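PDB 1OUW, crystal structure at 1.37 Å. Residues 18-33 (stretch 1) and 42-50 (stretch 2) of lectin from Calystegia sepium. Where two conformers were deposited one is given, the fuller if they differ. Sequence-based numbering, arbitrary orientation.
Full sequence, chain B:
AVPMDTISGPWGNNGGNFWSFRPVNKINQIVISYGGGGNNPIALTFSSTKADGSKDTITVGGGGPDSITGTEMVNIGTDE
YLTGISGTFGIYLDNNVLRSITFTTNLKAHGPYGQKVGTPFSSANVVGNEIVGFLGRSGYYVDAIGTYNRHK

Stretch 1 (18-33) FWSFRPVNKINQIVIS
Stretch 2, residues 42-50: IALTFSSTK

Antiparallel β-pairing sorts side chains by register, and this lectin gives a compact example. Stretch 1 opens with strand 18-22, and residues 23-28 form the loop leading to strand 29-33. Strand 29-33 runs against strand 42-49, their directions 168° apart and axes 4.7 Å at closest approach; apart from Ile42 (-124/-17), phi runs from about -150° to -103° and psi from 107° to 157°. Gln29 pairs with Ser47, Val31 with Thr45 and Ser33 with Ala43 as hydrogen-bonded pairs, CA-CA 5.3, 4.9 and 5.0 Å respectively. In the central pair, Val31 N to Thr45 O and Thr45 N to Val31 O are both 2.9 Å. Alternating with these pairs are Ile30-Phe46 and Ile32-Leu44, which are not hydrogen-bonded; Ile30 CA approaches Thr45 O at 3.2 Å.

Beyond the strand, Asn28 (-116/-2; chi1 p, chi2 -7°) extends the ladder with its amide: Thr49 N donates to Asn28 OD1 and Asn28 ND2 to Thr49 O, each 3.0 Å. Ser48 OG (chi1 t) donates a hydrogen bond to Lys26 O at 2.7 Å.

The alternation leaves Gln29, Val31, Ser33, Ala43, Thr45 and Ser47 on one face, where a water joins Ser33 OG and Thr45 OG1. The other face is apolar. Ile30 (chi1 m) CG1 lies 3.9 Å from Phe46 (m, chi2 -75°) CD1, at the edge of the Phe46 ring; Trp19 (p) CH2 lies 3.9 Å from Phe46 CE2, and Phe21 (t) CD2 3.8 Å from Phe46 CB.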

ATOM      1  N   PHE B  18      -8.627   0.132  -8.113  1.00 12.14           N
ATOM      2  CA  PHE B  18      -8.241  -0.384  -6.806  1.00 11.50           C
ATOM      3  C   PHE B  18      -6.939   0.238  -6.301  1.00 11.00           C
ATOM      4  O   PHE B  18      -6.014   0.524  -7.084  1.00 11.59           O
ATOM      5  CB  PHE B  18      -8.077  -1.909  -6.910  1.00 11.23           C
ATOM      6  CG  PHE B  18      -7.676  -2.591  -5.625  1.00 10.87           C
ATOM      7  CD1 PHE B  18      -8.543  -2.623  -4.554  1.00 11.54           C
ATOM      8  CD2 PHE B  18      -6.427  -3.185  -5.489  1.00 10.84           C
ATOM      9  CE1 PHE B  18      -8.197  -3.248  -3.360  1.00 11.74           C
ATOM     10  CE2 PHE B  18      -6.076  -3.823  -4.310  1.00 11.95           C
ATOM     11  CZ  PHE B  18      -6.971  -3.868  -3.240  1.00 12.07           C
ATOM     12  N   TRP B  19      -6.874   0.448  -4.992  1.00 10.59           N
ATOM     13  CA  TRP B  19      -5.649   0.864  -4.314  1.00  9.92           C
ATOM     14  C   TRP B  19      -5.541   0.131  -2.976  1.00  9.93           C
ATOM     15  O   TRP B  19      -6.543  -0.289  -2.402  1.00 10.00           O
ATOM     16  CB  TRP B  19      -5.595   2.384  -4.124  1.00 10.40           C
ATOM     17  CG  TRP B  19      -6.730   2.981  -3.360  1.00  9.95           C
ATOM     18  CD1 TRP B  19      -7.864   3.517  -3.878  1.00 10.83           C
ATOM     19  CD2 TRP B  19      -6.845   3.118  -1.935  1.00  8.91           C
ATOM     20  NE1 TRP B  19      -8.676   3.980  -2.873  1.00 10.88           N
ATOM     21  CE2 TRP B  19      -8.071   3.754  -1.669  1.00 10.35           C
ATOM     22  CE3 TRP B  19      -6.010   2.816  -0.863  1.00  9.88           C
ATOM     23  CZ2 TRP B  19      -8.500   4.062  -0.374  1.00 10.38           C
ATOM     24  CZ3 TRP B  19      -6.437   3.115   0.427  1.00 10.55           C
ATOM     25  CH2 TRP B  19      -7.677   3.741   0.653  1.00 11.43           C
ATOM     26  N   SER B  20      -4.326   0.052  -2.464  1.00  9.32           N
ATOM     27  CA  SER B  20      -4.067  -0.631  -1.198  1.00  9.51           C
ATOM     28  C   SER B  20      -2.791  -0.095  -0.564  1.00  9.78           C
ATOM     29  O   SER B  20      -1.784   0.122  -1.236  1.00  9.74           O
ATOM     30  CB  SER B  20      -3.962  -2.138  -1.402  1.00  9.67           C
ATOM     31  OG  SER B  20      -3.731  -2.803  -0.185  1.00 10.91           O
ATOM     32  N   PHE B  21      -2.855   0.097   0.750  1.00  9.29           N
ATOM     33  CA  PHE B  21      -1.718   0.581   1.520  1.00  9.90           C
ATOM     34  C   PHE B  21      -1.759   0.065   2.941  1.00  9.07           C
ATOM     35  O   PHE B  21      -2.523   0.550   3.764  1.00  9.63           O
ATOM     36  CB  PHE B  21      -1.724   2.100   1.518  1.00 10.50           C
ATOM     37  CG  PHE B  21      -0.527   2.740   2.179  1.00 10.49           C
ATOM     38  CD1 PHE B  21       0.721   2.710   1.542  1.00 11.36           C
ATOM     39  CD2 PHE B  21      -0.651   3.432   3.373  1.00 10.69           C
ATOM     40  CE1 PHE B  21       1.822   3.346   2.123  1.00 12.00           C
ATOM     41  CE2 PHE B  21       0.433   4.076   3.935  1.00 11.08           C
ATOM     42  CZ  PHE B  21       1.675   4.035   3.320  1.00 12.02           C
ATOM     43  N   ARG B  22      -0.868  -0.882   3.217  1.00  9.05           N
ATOM     44  CA  ARG B  22      -0.665  -1.410   4.560  1.00  9.37           C
ATOM     45  C   ARG B  22       0.846  -1.389   4.806  1.00  9.99           C
ATOM     46  O   ARG B  22       1.568  -2.303   4.400  1.00  9.34           O
ATOM     47  CB  ARG B  22      -1.258  -2.820   4.690  1.00  9.41           C
ATOM     48  CG  ARG B  22      -1.456  -3.306   6.109  1.00  9.21           C
ATOM     49  CD  ARG B  22      -0.215  -3.385   6.952  1.00 10.31           C
ATOM     50  NE  ARG B  22      -0.390  -4.276   8.077  1.00 10.33           N
ATOM     51  CZ  ARG B  22       0.428  -4.382   9.104  1.00 10.72           C
ATOM     52  NH1 ARG B  22       0.211  -5.327  10.005  1.00 12.42           N
ATOM     53  NH2 ARG B  22       1.436  -3.562   9.267  1.00 11.30           N
ATOM     54  N   PRO B  23       1.340  -0.317   5.435  1.00 10.21           N
ATOM     55  CA  PRO B  23       2.769  -0.204   5.687  1.00 10.88           C
ATOM     56  C   PRO B  23       3.137  -1.007   6.926  1.00 11.90           C
ATOM     57  O   PRO B  23       2.263  -1.333   7.745  1.00 11.88           O
ATOM     58  CB  PRO B  23       2.948   1.295   5.892  1.00 10.77           C
ATOM     59  CG  PRO B  23       1.649   1.743   6.532  1.00 10.48           C
ATOM     60  CD  PRO B  23       0.585   0.838   5.966  1.00 10.33           C
ATOM     61  N   VAL B  24       4.407  -1.338   7.051  1.00 13.52           N
ATOM     62  CA  VAL B  24       4.867  -2.213   8.120  1.00 15.13           C
ATOM     63  C   VAL B  24       4.739  -1.526   9.475  1.00 15.97           C
ATOM     64  O   VAL B  24       4.314  -2.167  10.439  1.00 18.06           O
ATOM     65  CB  VAL B  24       6.316  -2.653   7.887  1.00 16.20           C
ATOM     66  CG1 VAL B  24       6.842  -3.422   9.086  1.00 20.23           C
ATOM     67  CG2 VAL B  24       6.421  -3.444   6.588  1.00 17.90           C
ATOM     68  N   ASN B  25       5.050  -0.239   9.526  1.00 14.80           N
ATOM     69  CA  ASN B  25       4.916   0.527  10.766  1.00 15.55           C
ATOM     70  C   ASN B  25       3.647   1.355  10.735  1.00 14.42           C
ATOM     71  O   ASN B  25       2.874   1.302   9.782  1.00 14.02           O
ATOM     72  CB  ASN B  25       6.165   1.368  10.988  1.00 16.66           C
ATOM     73  CG  ASN B  25       7.424   0.515  11.050  1.00 20.17           C
ATOM     74  OD1 ASN B  25       7.601  -0.256  11.973  1.00 26.71           O
ATOM     75  ND2 ASN B  25       8.277   0.641  10.044  1.00 26.05           N
ATOM     76  N   LYS B  26       3.372   2.021  11.843  1.00 14.04           N
ATOM     77  CA  LYS B  26       2.100   2.691  12.038  1.00 13.56           C
ATOM     78  C   LYS B  26       1.889   3.894  11.112  1.00 12.02           C
ATOM     79  O   LYS B  26       2.780   4.747  10.932  1.00 13.50           O
ATOM     80  CB  LYS B  26       2.018   3.155  13.487  1.00 14.78           C
ATOM     81  CG  LYS B  26       0.623   3.552  13.923  1.00 14.01           C
ATOM     82  CD  LYS B  26       0.608   4.115  15.349  1.00 15.02           C
ATOM     83  CE  LYS B  26       1.065   5.529  15.365  1.00 16.52           C
ATOM     84  NZ  LYS B  26       1.225   6.083  16.769  1.00 17.80           N
ATOM     85  N   ILE B  27       0.696   4.021  10.583  1.00 12.18           N
ATOM     86  CA  ILE B  27       0.253   5.243   9.910  1.00 12.03           C
ATOM     87  C   ILE B  27       0.118   6.319  10.982  1.00 12.25           C
ATOM     88  O   ILE B  27      -0.678   6.214  11.920  1.00 14.10           O
ATOM     89  CB  ILE B  27      -1.077   5.014   9.168  1.00 11.38           C
ATOM     90  CG1 ILE B  27      -0.836   4.088   7.970  1.00 11.52           C
ATOM     91  CG2 ILE B  27      -1.666   6.348   8.697  1.00 11.95           C
ATOM     92  CD1 ILE B  27      -2.082   3.469   7.305  1.00 12.93           C
ATOM     93  N   ASN B  28       0.917   7.368  10.844  1.00 11.72           N
ATOM     94  CA  ASN B  28       0.929   8.444  11.837  1.00 13.28           C
ATOM     95  C   ASN B  28       0.461   9.800  11.288  1.00 13.15           C
ATOM     96  O   ASN B  28       0.338  10.756  12.032  1.00 13.97           O
ATOM     97  CB  ASN B  28       2.272   8.518  12.610  1.00 13.69           C
ATOM     98  CG  ASN B  28       3.488   8.690  11.732  1.00 16.83           C
ATOM     99  OD1 ASN B  28       3.438   8.640  10.515  1.00 14.86           O
ATOM    100  ND2 ASN B  28       4.629   8.888  12.389  1.00 20.82           N
ATOM    101  N   GLN B  29       0.144   9.882  10.001  1.00 12.70           N
ATOM    102  CA  GLN B  29      -0.443  11.093   9.450  1.00 14.58           C
ATOM    103  C   GLN B  29      -1.406  10.769   8.336  1.00 13.47           C
ATOM    104  O   GLN B  29      -1.149   9.881   7.536  1.00 13.45           O
ATOM    105  CB  GLN B  29       0.630  12.028   8.919  1.00 14.76           C
ATOM    106  CG  GLN B  29       0.084  13.357   8.507  1.00 17.53           C
ATOM    107  CD  GLN B  29       1.165  14.281   8.049  1.00 21.92           C
ATOM    108  OE1 GLN B  29       1.655  14.155   6.917  1.00 24.13           O
ATOM    109  NE2 GLN B  29       1.579  15.181   8.925  1.00 23.93           N
ATOM    110  N   ILE B  30      -2.513  11.506   8.294  1.00 14.01           N
ATOM    111  CA  ILE B  30      -3.495  11.429   7.219  1.00 13.40           C
ATOM    112  C   ILE B  30      -3.765  12.833   6.754  1.00 13.77           C
ATOM    113  O   ILE B  30      -3.969  13.715   7.581  1.00 14.00           O
ATOM    114  CB  ILE B  30      -4.825  10.779   7.674  1.00 14.38           C
ATOM    115  CG1 ILE B  30      -4.569   9.416   8.313  1.00 15.69           C
ATOM    116  CG2 ILE B  30      -5.791  10.678   6.495  1.00 15.03           C
ATOM    117  CD1 ILE B  30      -5.785   8.812   8.990  1.00 18.77           C
ATOM    118  N   VAL B  31      -3.765  13.050   5.451  1.00 13.50           N
ATOM    119  CA  VAL B  31      -4.172  14.339   4.895  1.00 13.95           C
ATOM    120  C   VAL B  31      -5.405  14.145   4.042  1.00 13.66           C
ATOM    121  O   VAL B  31      -5.434  13.298   3.156  1.00 13.60           O
ATOM    122  CB  VAL B  31      -3.058  14.994   4.056  1.00 14.74           C
ATOM    123  CG1 VAL B  31      -3.488  16.382   3.514  1.00 14.95           C
ATOM    124  CG2 VAL B  31      -1.785  15.112   4.898  1.00 16.47           C
ATOM    125  N   ILE B  32      -6.452  14.909   4.322  1.00 13.49           N
ATOM    126  CA  ILE B  32      -7.693  14.870   3.540  1.00 14.09           C
ATOM    127  C   ILE B  32      -7.670  16.098   2.639  1.00 14.02           C
ATOM    128  O   ILE B  32      -7.565  17.219   3.125  1.00 14.68           O
ATOM    129  CB  ILE B  32      -8.944  14.916   4.428  1.00 14.72           C
ATOM    130  CG1 ILE B  32      -8.949  13.787   5.454  1.00 15.20           C
ATOM    131  CG2 ILE B  32     -10.203  14.860   3.553  1.00 14.98           C
ATOM    132  CD1 ILE B  32      -8.282  14.113   6.744  1.00 16.46           C
ATOM    133  N   SER B  33      -7.747  15.886   1.326  1.00 13.83           N
ATOM    134  CA  SER B  33      -7.683  16.982   0.343  1.00 14.45           C
ATOM    135  C   SER B  33      -9.067  17.246  -0.200  1.00 14.42           C
ATOM    136  O   SER B  33      -9.785  16.300  -0.513  1.00 15.33           O
ATOM    137  CB  SER B  33      -6.775  16.613  -0.830  1.00 14.99           C
ATOM    138  OG  SER B  33      -5.428  16.496  -0.413  1.00 14.83           O
ATOM    139  N   ILE B  42     -11.660  14.966  -2.090  1.00 15.28           N
ATOM    140  CA  ILE B  42     -11.311  14.377  -3.371  1.00 15.74           C
ATOM    141  C   ILE B  42     -10.081  13.471  -3.308  1.00 14.15           C
ATOM    142  O   ILE B  42      -9.877  12.694  -4.231  1.00 13.67           O
ATOM    143  CB  ILE B  42     -11.174  15.421  -4.506  1.00 17.29           C
ATOM    144  CG1 ILE B  42     -10.035  16.383  -4.242  1.00 17.75           C
ATOM    145  CG2 ILE B  42     -12.505  16.157  -4.705  1.00 17.75           C
ATOM    146  CD1 ILE B  42      -9.683  17.316  -5.437  1.00 21.75           C
ATOM    147  N   ALA B  43      -9.268  13.569  -2.259  1.00 13.34           N
ATOM    148  CA  ALA B  43      -8.105  12.682  -2.138  1.00 12.73           C
ATOM    149  C   ALA B  43      -7.809  12.444  -0.658  1.00 12.07           C
ATOM    150  O   ALA B  43      -8.151  13.275   0.190  1.00 13.57           O
ATOM    151  CB  ALA B  43      -6.880  13.272  -2.858  1.00 12.43           C
ATOM    152  N   LEU B  44      -7.121  11.331  -0.390  1.00 12.05           N
ATOM    153  CA  LEU B  44      -6.619  10.954   0.933  1.00 11.63           C
ATOM    154  C   LEU B  44      -5.155  10.581   0.806  1.00 11.38           C
ATOM    155  O   LEU B  44      -4.764   9.903  -0.132  1.00 12.02           O
ATOM    156  CB  LEU B  44      -7.382   9.746   1.500  1.00 11.90           C
ATOM    157  CG  LEU B  44      -8.867   9.985   1.712  1.00 13.05           C
ATOM    158  CD1 LEU B  44      -9.571   8.682   1.992  1.00 13.98           C
ATOM    159  CD2 LEU B  44      -9.116  11.009   2.815  1.00 14.53           C
ATOM    160  N   THR B  45      -4.342  11.055   1.738  1.00 11.72           N
ATOM    161  CA  THR B  45      -2.958  10.666   1.829  1.00 10.92           C
ATOM    162  C   THR B  45      -2.742   9.989   3.153  1.00 11.33           C
ATOM    163  O   THR B  45      -3.176  10.508   4.187  1.00 12.99           O
ATOM    164  CB  THR B  45      -2.082  11.889   1.745  1.00 12.08           C
ATOM    165  OG1 THR B  45      -2.285  12.558   0.483  1.00 13.59           O
ATOM    166  CG2 THR B  45      -0.588  11.486   1.835  1.00 13.52           C
ATOM    167  N   PHE B  46      -2.123   8.816   3.139  1.00 10.76           N
ATOM    168  CA  PHE B  46      -1.743   8.107   4.366  1.00 10.62           C
ATOM    169  C   PHE B  46      -0.249   7.974   4.383  1.00 11.67           C
ATOM    170  O   PHE B  46       0.353   7.583   3.382  1.00 11.71           O
ATOM    171  CB  PHE B  46      -2.341   6.694   4.388  1.00 10.62           C
ATOM    172  CG  PHE B  46      -3.835   6.657   4.172  1.00 12.17           C
ATOM    173  CD1 PHE B  46      -4.687   7.040   5.188  1.00 13.74           C
ATOM    174  CD2 PHE B  46      -4.377   6.298   2.962  1.00 14.05           C
ATOM    175  CE1 PHE B  46      -6.066   7.013   5.001  1.00 13.44           C
ATOM    176  CE2 PHE B  46      -5.739   6.301   2.783  1.00 14.38           C
ATOM    177  CZ  PHE B  46      -6.567   6.667   3.808  1.00 14.49           C
ATOM    178  N   SER B  47       0.378   8.305   5.505  1.00 11.79           N
ATOM    179  CA  SER B  47       1.811   8.191   5.618  1.00 11.77           C
ATOM    180  C   SER B  47       2.248   7.601   6.944  1.00 11.27           C
ATOM    181  O   SER B  47       1.599   7.778   7.984  1.00 12.38           O
ATOM    182  CB  SER B  47       2.419   9.583   5.484  0.50 12.58           C
ATOM    183  OG  SER B  47       1.966  10.254   4.313  0.50 12.27           O
ATOM    184  N   SER B  48       3.365   6.894   6.884  1.00 11.24           N
ATOM    185  CA  SER B  48       4.044   6.338   8.036  1.00 11.31           C
ATOM    186  C   SER B  48       5.470   6.857   7.997  1.00 13.20           C
ATOM    187  O   SER B  48       6.248   6.423   7.165  1.00 12.71           O
ATOM    188  CB  SER B  48       3.972   4.818   7.983  1.00 11.93           C
ATOM    189  OG  SER B  48       4.653   4.239   9.077  1.00 13.25           O
ATOM    190  N   THR B  49       5.787   7.780   8.890  1.00 16.09           N
ATOM    191  CA  THR B  49       7.052   8.502   8.853  1.00 19.22           C
ATOM    192  C   THR B  49       7.807   8.142  10.121  1.00 21.76           C
ATOM    193  O   THR B  49       7.326   8.404  11.226  1.00 21.43           O
ATOM    194  CB  THR B  49       6.806  10.031   8.745  1.00 19.57           C
ATOM    195  OG1 THR B  49       6.068  10.337   7.556  1.00 20.87           O
ATOM    196  CG2 THR B  49       8.128  10.803   8.613  1.00 21.85           C
ATOM    197  N   LYS B  50       8.977   7.521   9.945  1.00 24.48           N
ATOM    198  CA  LYS B  50       9.765   6.929  11.033  1.00 26.49           C
ATOM    199  C   LYS B  50      10.899   7.867  11.451  1.00 27.82           C
ATOM    200  O   LYS B  50      11.078   8.200  12.643  1.00 30.43           O
ATOM    201  CB  LYS B  50      10.333   5.562  10.582  1.00 26.91           C
TER
HETATM  202  O   HOH W   1       5.885   1.986   7.852  1.00 17.48           O
HETATM  203  O   HOH W   2       3.648  10.411   8.462  1.00 19.53           O
HETATM  204  O   HOH W   3       1.041  12.578   4.909  1.00 31.11           O
HETATM  205  O   HOH W   4      -4.883  13.950   0.399  1.00 15.08           O